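Imidazoleglycerol-phosphate dehydratase (Pyrococcus furiosus, PDB 5DNL) catalyses the manganese-dependent dehydration of imidazoleglycerol phosphate to imidazoleacetol phosphate, the sixth step of histidine biosynthesis. Local coordinates at residues Leu25-Asp28 against His29-Ala33. Residues are numbered along the deposited sequence; the frame is centred on the assembly and turned at random.
Sequences LILD and HMLTA. With MN (manganese (II) ion), chain E.
The first turns of helix 25-38, the helix of a beta-alpha-beta unit between strands 20-21 and 42-48, bring His29 to a manganese site while Leu27 and Leu31 pack along another side. Backbone bonds of the i to i+4 kind define the helix: His29 N donates to Leu25 O at 3.2 Å, and Leu31 N to Leu27 O at 2.8 Å with an N-H...O angle of 165°. Asp28 O takes two donors, Thr32 N at 2.9 Å and Thr32 OG1 at 2.7 Å, which reach it from opposite faces of its carbonyl plane. With chi1 at -62°, Thr32 OG1 lies beside its own backbone N, facing the preceding turn, which places it near Asp28 O. The carboxylate of Asp28 is used differently, its OD1 being hydrogen-bonded to Thr22.

Leu27 and Leu31 meet at an oblique angle, Leu27 CG lying 3.7 Å from Leu31 CD1; Leu27 also packs on Leu54, Trp55 and Ile58 of helix 51-69. Met30 lays its CG against Ile26 O, and its bent chain packs on Val148 and Phe152 of helix 144-162.

The imidazole of His29 extends from the helix with CG anti to the backbone N (chi1 -179°), and NE2 binds manganese at 2.2 Å. His145 and Glu149 of the same chain and His53 of a second subunit bind the same ion, so the site spans a subunit interface; the triazole-phosphonate inhibitor also touches His29. The ion sits almost evenly between His29 CD2 and CE1, at 3.1 and 3.2 Å. Because NE2 lies off the CB-CG axis, turning the ring would carry it from the metal; this bond therefore restrains the ring, while the i to i+4 bonds, His29 N to Leu25 O among them, hold its backbone.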
loop_
_atom_site.group_PDB
_atom_site.type_symbol
_atom_site.label_atom_id
_atom_site.label_comp_id
_atom_site.label_asym_id
_atom_site.label_seq_id
_atom_site.Cartn_x
_atom_site.Cartn_y
_atom_site.Cartn_z
ATOM N N LEU A 25 7.781 13.364 -46.390
ATOM C CA LEU A 25 8.339 14.670 -46.059
ATOM C C LEU A 25 9.010 14.705 -44.689
ATOM O O LEU A 25 9.953 15.478 -44.479
ATOM C CB LEU A 25 7.288 15.780 -46.136
ATOM C CG LEU A 25 6.670 16.011 -47.513
ATOM C CD1 LEU A 25 5.679 17.175 -47.477
ATOM C CD2 LEU A 25 7.732 16.255 -48.564
ATOM N N ILE A 26 8.542 13.861 -43.771
ATOM C CA ILE A 26 9.176 13.770 -42.459
ATOM C C ILE A 26 10.577 13.175 -42.596
ATOM O O ILE A 26 11.553 13.712 -42.040
ATOM C CB ILE A 26 8.361 12.917 -41.458
ATOM C CG1 ILE A 26 6.914 13.438 -41.307
ATOM C CG2 ILE A 26 9.078 12.798 -40.123
ATOM C CD1 ILE A 26 6.763 14.725 -40.552
ATOM N N LEU A 27 10.685 12.050 -43.295
ATOM C CA LEU A 27 11.981 11.422 -43.482
ATOM C C LEU A 27 12.919 12.311 -44.273
ATOM O O LEU A 27 14.115 12.362 -43.985
ATOM C CB LEU A 27 11.843 10.048 -44.159
ATOM C CG LEU A 27 13.127 9.235 -44.226
ATOM C CD1 LEU A 27 13.745 8.991 -42.851
ATOM C CD2 LEU A 27 12.808 7.909 -44.911
ATOM N N ASP A 28 12.384 13.012 -45.273
ATOM C CA ASP A 28 13.235 13.944 -46.036
ATOM C C ASP A 28 13.875 14.971 -45.108
ATOM O O ASP A 28 15.060 15.249 -45.235
ATOM C CB ASP A 28 12.453 14.699 -47.126
ATOM C CG ASP A 28 12.022 13.832 -48.293
ATOM O OD1 ASP A 28 12.496 12.695 -48.442
ATOM O OD2 ASP A 28 11.178 14.349 -49.073
ATOM N N HIS A 29 13.094 15.503 -44.176
ATOM C CA HIS A 29 13.583 16.480 -43.193
ATOM C C HIS A 29 14.623 15.842 -42.268
ATOM O O HIS A 29 15.665 16.414 -42.025
ATOM C CB HIS A 29 12.412 17.076 -42.408
ATOM C CG HIS A 29 12.801 18.109 -41.404
ATOM N ND1 HIS A 29 13.722 19.105 -41.663
ATOM C CD2 HIS A 29 12.340 18.341 -40.156
ATOM C CE1 HIS A 29 13.848 19.870 -40.593
ATOM N NE2 HIS A 29 12.997 19.447 -39.680
ATOM N N MET A 30 14.339 14.647 -41.764
ATOM C CA MET A 30 15.261 13.967 -40.861
ATOM C C MET A 30 16.582 13.642 -41.548
ATOM O O MET A 30 17.636 13.809 -40.952
ATOM C CB MET A 30 14.632 12.687 -40.307
ATOM C CG MET A 30 13.456 12.885 -39.357
ATOM S SD MET A 30 13.731 14.009 -37.982
ATOM C CE MET A 30 13.047 15.505 -38.668
ATOM N N LEU A 31 16.510 13.186 -42.797
ATOM C CA LEU A 31 17.724 12.874 -43.555
ATOM C C LEU A 31 18.492 14.125 -43.930
ATOM O O LEU A 31 19.717 14.089 -43.997
ATOM C CB LEU A 31 17.423 12.053 -44.798
ATOM C CG LEU A 31 16.866 10.653 -44.559
ATOM C CD1 LEU A 31 16.369 10.071 -45.870
ATOM C CD2 LEU A 31 17.914 9.743 -43.919
ATOM N N THR A 32 17.786 15.215 -44.195
ATOM C CA THR A 32 18.446 16.506 -44.443
ATOM C C THR A 32 19.247 16.921 -43.217
ATOM O O THR A 32 20.416 17.311 -43.322
ATOM C CB THR A 32 17.421 17.566 -44.861
ATOM O OG1 THR A 32 16.807 17.163 -46.089
ATOM C CG2 THR A 32 18.067 18.933 -45.067
ATOM N N ALA A 33 18.653 16.760 -42.033
ATOM C CA ALA A 33 19.357 17.017 -40.772
ATOM C C ALA A 33 20.565 16.089 -40.636
ATOM O O ALA A 33 21.669 16.529 -40.372
ATOM C CB ALA A 33 18.407 16.831 -39.594
HETATM MN MN MN E . 12.347 20.439 -37.811
#